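Long-range contacts in protein pid-3 (Caenorhabditis elegans, PDB 7OCX), which takes part in piRNA (21U RNA) biogenesis as a subunit of the PETISCO complex, its RNA recognition motif domain pairing with that of TOFU-6: residues L15-Y20 against L77-L82; R37-T42 against A52-F57. All blocks are in the same frame, centred on the assembly; numbering follows the deposited sequence.

Contact 1 (L15-Y20 against L77-L82); sequences LKISGY and LQVSSL
Ile17 and Val79, a non-hydrogen-bonded antiparallel pair, lie side by side on the inner face of the sheet and point the same way, with Ile17 CG1 4.0 Å from Val79 CG2. Ile17 CG1 stands anti to its backbone N (chi1 179°), and its other neighbour is CD2 of Leu77, whose side chain comes in obliquely from the residue just before the paired residues 78-81. The same Leu77 methyl reaches the edge of the Tyr20 ring near its plane and lies 4.0 Å from Tyr20 CB. At the other end of the row Leu15 CD2 meets Val79 CG1 at 4.1 Å. Helix 56-66 covers Leu15 with Ala62 and Leu77 and Val79 with Phe66, while Tyr20 lies on helix 26-32.

Between the two faces runs the backbone ladder, with the strand segments at 171° and their axes 4.6 Å apart. Lys16 and Ser80 exchange two N-H...O bonds, as do Ser18 and Gln78; the bond from Lys16 N to Ser80 O is nearly straight (168° at the hydrogen). CA-H...O contacts fill in between them, Val79 CA lying 3.3 Å from Lys16 O.

The outer face carries Lys16, Ser18, Gln78 and Ser80. Ser18 OG sits 3.5 Å from Gln78 CB, and a water hydrogen-bonded to this hydroxyl also donates to Gln78 O, giving that carbonyl a second bond besides the one from Ser18 N. Of these two RRM strands, only 14-18 corresponds to one that normally carries an RNP motif (RNP2). Here the outer face offers hydroxyl, amide and probably ammonium groups and no aromatic ring from either segment, so the two probably do not supply the aromatic base stacking usual in RNA-binding RRMs.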
loop_
_atom_site.group_PDB
_atom_site.type_symbol
_atom_site.label_atom_id
_atom_site.label_comp_id
_atom_site.label_asym_id
_atom_site.label_seq_id
_atom_site.Cartn_x
_atom_site.Cartn_y
_atom_site.Cartn_z
ATOM N N LEU B 15 2.738 16.589 2.720
ATOM C CA LEU B 15 4.106 16.125 2.795
ATOM C C LEU B 15 4.677 16.032 1.392
ATOM O O LEU B 15 3.948 16.026 0.394
ATOM C CB LEU B 15 4.195 14.791 3.526
ATOM C CG LEU B 15 3.498 13.551 2.953
ATOM C CD1 LEU B 15 4.233 13.040 1.755
ATOM C CD2 LEU B 15 3.495 12.541 4.074
ATOM N N LYS B 16 6.000 16.026 1.346
ATOM C CA LYS B 16 6.793 15.778 0.155
ATOM C C LYS B 16 7.352 14.374 0.248
ATOM O O LYS B 16 7.837 13.970 1.306
ATOM C CB LYS B 16 7.970 16.754 0.025
ATOM C CG LYS B 16 7.623 18.209 -0.184
ATOM C CD LYS B 16 8.832 18.973 -0.754
ATOM C CE LYS B 16 8.814 20.459 -0.369
ATOM N NZ LYS B 16 10.172 21.035 -0.092
ATOM N N ILE B 17 7.282 13.628 -0.845
ATOM C CA ILE B 17 7.861 12.290 -0.914
ATOM C C ILE B 17 8.629 12.168 -2.224
ATOM O O ILE B 17 8.171 12.648 -3.266
ATOM C CB ILE B 17 6.776 11.200 -0.777
ATOM C CG1 ILE B 17 7.403 9.804 -0.868
ATOM C CG2 ILE B 17 5.663 11.391 -1.814
ATOM C CD1 ILE B 17 6.508 8.728 -0.307
ATOM N N SER B 18 9.814 11.555 -2.171
ATOM C CA SER B 18 10.655 11.450 -3.356
ATOM C C SER B 18 11.527 10.209 -3.211
ATOM O O SER B 18 11.646 9.638 -2.123
ATOM C CB SER B 18 11.513 12.701 -3.559
ATOM O OG SER B 18 12.420 12.933 -2.492
ATOM N N GLY B 19 12.081 9.755 -4.343
ATOM C CA GLY B 19 13.024 8.660 -4.352
ATOM C C GLY B 19 12.473 7.323 -4.800
ATOM O O GLY B 19 13.272 6.400 -5.009
ATOM N N TYR B 20 11.149 7.192 -4.929
ATOM C CA TYR B 20 10.526 5.959 -5.346
ATOM C C TYR B 20 10.718 5.736 -6.836
ATOM O O TYR B 20 11.169 6.619 -7.563
ATOM C CB TYR B 20 9.039 5.979 -5.009
ATOM C CG TYR B 20 8.338 7.243 -5.444
ATOM C CD1 TYR B 20 8.010 7.475 -6.768
ATOM C CD2 TYR B 20 8.071 8.255 -4.517
ATOM C CE1 TYR B 20 7.374 8.657 -7.165
ATOM C CE2 TYR B 20 7.452 9.446 -4.904
ATOM C CZ TYR B 20 7.105 9.639 -6.229
ATOM O OH TYR B 20 6.477 10.797 -6.602
ATOM N N LEU B 77 13.592 6.320 0.099
ATOM C CA LEU B 77 12.601 7.373 0.220
ATOM C C LEU B 77 13.085 8.551 1.057
ATOM O O LEU B 77 13.774 8.386 2.064
ATOM C CB LEU B 77 11.327 6.822 0.851
ATOM C CG LEU B 77 10.395 5.903 0.063
ATOM C CD1 LEU B 77 9.249 5.521 0.991
ATOM C CD2 LEU B 77 9.875 6.619 -1.148
ATOM N N GLN B 78 12.692 9.749 0.634
ATOM C CA GLN B 78 12.869 10.977 1.397
ATOM C C GLN B 78 11.458 11.515 1.607
ATOM O O GLN B 78 10.708 11.683 0.637
ATOM C CB GLN B 78 13.776 11.952 0.636
ATOM C CG GLN B 78 13.754 13.388 1.161
ATOM C CD GLN B 78 14.989 14.205 0.771
ATOM O OE1 GLN B 78 15.635 13.946 -0.246
ATOM N NE2 GLN B 78 15.318 15.200 1.594
ATOM N N VAL B 79 11.057 11.671 2.871
ATOM C CA VAL B 79 9.705 12.098 3.233
ATOM C C VAL B 79 9.842 13.230 4.235
ATOM O O VAL B 79 10.589 13.104 5.209
ATOM C CB VAL B 79 8.868 10.945 3.824
ATOM C CG1 VAL B 79 7.418 11.395 4.060
ATOM C CG2 VAL B 79 8.892 9.726 2.892
ATOM N N SER B 80 9.154 14.342 3.990
ATOM C CA SER B 80 9.242 15.485 4.882
ATOM C C SER B 80 7.912 16.225 4.888
ATOM O O SER B 80 7.186 16.242 3.899
ATOM C CB SER B 80 10.378 16.453 4.487
ATOM O OG SER B 80 10.152 17.021 3.205
ATOM N N SER B 81 7.598 16.838 6.018
ATOM C CA SER B 81 6.404 17.660 6.099
ATOM C C SER B 81 6.662 19.004 5.439
ATOM O O SER B 81 7.771 19.535 5.473
ATOM C CB SER B 81 5.991 17.877 7.547
ATOM O OG SER B 81 7.018 18.567 8.225
ATOM N N LEU B 82 5.622 19.526 4.793
ATOM C CA LEU B 82 5.704 20.821 4.133
ATOM C C LEU B 82 5.790 21.955 5.143
ATOM O O LEU B 82 6.371 23.007 4.852
ATOM C CB LEU B 82 4.481 21.026 3.243
ATOM C CG LEU B 82 4.797 21.499 1.833
ATOM C CD1 LEU B 82 5.655 20.478 1.116
ATOM C CD2 LEU B 82 3.560 21.739 1.017
HETATM O O HOH W 1 10.837 14.491 -0.732
#

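Contact 2 (R37-T42 against A52-F57); sequences RVNGIT and ALENKF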
loop_
_atom_site.group_PDB
_atom_site.type_symbol
_atom_site.label_atom_id
_atom_site.label_comp_id
_atom_site.label_asym_id
_atom_site.label_seq_id
_atom_site.Cartn_x
_atom_site.Cartn_y
_atom_site.Cartn_z
ATOM N N ARG B 37 -4.377 7.966 5.360
ATOM C CA ARG B 37 -5.417 8.400 4.443
ATOM C C ARG B 37 -4.879 9.496 3.535
ATOM O O ARG B 37 -4.477 10.570 4.005
ATOM C CB ARG B 37 -6.668 8.910 5.154
ATOM C CG ARG B 37 -7.691 9.399 4.115
ATOM C CD ARG B 37 -9.026 9.779 4.699
ATOM N NE ARG B 37 -9.961 10.323 3.718
ATOM C CZ ARG B 37 -10.932 9.644 3.124
ATOM N NH1 ARG B 37 -11.093 8.351 3.325
ATOM N NH2 ARG B 37 -11.782 10.288 2.335
ATOM N N VAL B 38 -4.926 9.231 2.236
ATOM C CA VAL B 38 -4.471 10.135 1.190
ATOM C C VAL B 38 -5.692 10.763 0.540
ATOM O O VAL B 38 -6.562 10.053 0.021
ATOM C CB VAL B 38 -3.632 9.390 0.137
ATOM C CG1 VAL B 38 -3.227 10.355 -0.964
ATOM C CG2 VAL B 38 -2.449 8.721 0.752
ATOM N N ASN B 39 -5.745 12.087 0.523
ATOM C CA ASN B 39 -6.839 12.816 -0.098
ATOM C C ASN B 39 -6.466 13.475 -1.409
ATOM O O ASN B 39 -7.355 13.914 -2.145
ATOM C CB ASN B 39 -7.352 13.887 0.852
ATOM C CG ASN B 39 -8.056 13.299 2.023
ATOM O OD1 ASN B 39 -8.754 12.286 1.891
ATOM N ND2 ASN B 39 -7.877 13.899 3.185
ATOM N N GLY B 40 -5.188 13.579 -1.719
ATOM C CA GLY B 40 -4.823 14.181 -2.981
ATOM C C GLY B 40 -3.346 14.018 -3.225
ATOM O O GLY B 40 -2.567 13.958 -2.277
ATOM N N ILE B 41 -2.949 13.911 -4.479
ATOM C CA ILE B 41 -1.542 13.785 -4.823
ATOM C C ILE B 41 -1.267 14.657 -6.033
ATOM O O ILE B 41 -1.976 14.569 -7.039
ATOM C CB ILE B 41 -1.125 12.332 -5.128
ATOM C CG1 ILE B 41 -1.394 11.434 -3.925
ATOM C CG2 ILE B 41 0.341 12.325 -5.548
ATOM C CD1 ILE B 41 -1.063 9.951 -4.160
ATOM N N THR B 42 -0.217 15.471 -5.941
ATOM C CA THR B 42 0.284 16.253 -7.063
ATOM C C THR B 42 1.684 15.759 -7.413
ATOM O O THR B 42 2.622 15.925 -6.630
ATOM C CB THR B 42 0.303 17.739 -6.729
ATOM O OG1 THR B 42 -1.020 18.180 -6.408
ATOM C CG2 THR B 42 0.813 18.536 -7.902
ATOM N N ALA B 52 -1.386 15.235 0.052
ATOM C CA ALA B 52 -2.243 15.697 1.135
ATOM C C ALA B 52 -2.795 14.470 1.851
ATOM O O ALA B 52 -3.461 13.637 1.231
ATOM C CB ALA B 52 -3.366 16.589 0.613
ATOM N N LEU B 53 -2.452 14.327 3.124
ATOM C CA LEU B 53 -2.998 13.312 4.004
ATOM C C LEU B 53 -4.135 13.926 4.804
ATOM O O LEU B 53 -4.410 15.120 4.721
ATOM C CB LEU B 53 -1.918 12.733 4.914
ATOM C CG LEU B 53 -0.674 12.057 4.333
ATOM C CD1 LEU B 53 0.174 11.553 5.466
ATOM C CD2 LEU B 53 -1.101 10.915 3.418
ATOM N N GLU B 54 -4.787 13.114 5.620
ATOM C CA GLU B 54 -5.994 13.578 6.301
ATOM C C GLU B 54 -5.698 14.717 7.282
ATOM O O GLU B 54 -6.491 15.658 7.404
ATOM C CB GLU B 54 -6.638 12.386 7.020
ATOM C CG GLU B 54 -7.934 12.651 7.775
ATOM C CD GLU B 54 -9.029 13.207 6.900
ATOM O OE1 GLU B 54 -8.927 13.089 5.656
ATOM O OE2 GLU B 54 -10.010 13.751 7.458
ATOM N N ASN B 55 -4.572 14.654 7.989
ATOM C CA ASN B 55 -4.298 15.656 9.017
ATOM C C ASN B 55 -2.830 15.608 9.416
ATOM O O ASN B 55 -2.053 14.764 8.949
ATOM C CB ASN B 55 -5.220 15.449 10.233
ATOM C CG ASN B 55 -5.024 14.085 10.896
ATOM O OD1 ASN B 55 -3.895 13.679 11.180
ATOM N ND2 ASN B 55 -6.131 13.358 11.116
ATOM N N LYS B 56 -2.464 16.529 10.307
ATOM C CA LYS B 56 -1.069 16.728 10.664
ATOM C C LYS B 56 -0.523 15.555 11.460
ATOM O O LYS B 56 0.685 15.306 11.442
ATOM C CB LYS B 56 -0.919 18.019 11.462
ATOM C CG LYS B 56 -1.751 18.053 12.738
ATOM C CD LYS B 56 -1.731 19.409 13.448
ATOM C CE LYS B 56 -2.560 19.387 14.735
ATOM N NZ LYS B 56 -2.631 20.725 15.386
ATOM N N PHE B 57 -1.382 14.815 12.158
ATOM C CA PHE B 57 -0.886 13.649 12.893
ATOM C C PHE B 57 -0.462 12.552 11.947
ATOM O O PHE B 57 0.556 11.890 12.174
ATOM C CB PHE B 57 -1.943 13.127 13.844
ATOM C CG PHE B 57 -2.449 14.167 14.764
ATOM C CD1 PHE B 57 -1.690 14.569 15.841
ATOM C CD2 PHE B 57 -3.658 14.772 14.530
ATOM C CE1 PHE B 57 -2.145 15.541 16.681
ATOM C CE2 PHE B 57 -4.121 15.744 15.365
ATOM C CZ PHE B 57 -3.358 16.132 16.453
HETATM O O HOH W 2 -6.328 16.443 3.376
#
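Glu54 OE1 draws together two side chains of 37-42. Asn39 ND2 donates to it at 2.8 Å in a nearly straight bond (170° at the hydrogen), with the oxygen in the amide plane although amide and carboxylate planes stand 82° apart. Arg37 NE forms a longer salt bridge to the same Glu54 OE1, 3.5 Å away. Glu54 reaches both through a bend at chi2 (58°), which turns CD out of the extended line. The triangle closes within 37-42, since Arg37 NE also donates to a lone pair of Asn39 OD1 at 2.9 Å, in a bent bond with OD1 well out of the guanidinium plane. Beyond NE, Arg37 NH1 bonds Met23 O of the second pid-3 subunit.

A water accepts a hydrogen bond from Asn39 ND2 and donates one to Leu53 O. An alanine in place of Asn39 would probably cost Glu54 OE1 its short amide bond and Arg37 NE its acceptor two residues on, leaving the carboxylate freer to turn on the longer salt bridge.

In the backbone, Asn39 and Gly40 both face Ala52 in a classic beta bulge: Asn39 N bonds Ala52 O at 2.8 Å, Gly40 N only weakly, and Ala52 N returns a bond to Gly40 O. On the buried face Val38 CG2 meets Leu53 CD2 at 3.7 Å. One carboxylate oxygen is thus shared by an amide N-H and a cationic group, which would probably steady its negative charge.

How the contacts relate
Contact 1 and contact 2 have centres about 13 Å apart and belong to one antiparallel sheet, ordered 38-45, 48-53, 14-18, 75-81, 70-72. Strands 48-53 and 14-18 are neighbours, and the two contacts touch where Leu15 CD2 packs 3.7 Å from Leu53 CD1. Along the chain, residues 37-57 of contact 2 fall between the halves of contact 1: the latter brings the two ends of the RRM domain together, whereas the former belongs to a local hairpin. Partners differ too. No other protein chain of the assembly touches contact 1, while the two segments of contact 2 reach both interfaces, 37-41 the second pid-3 subunit and 55-57 TOFU-6.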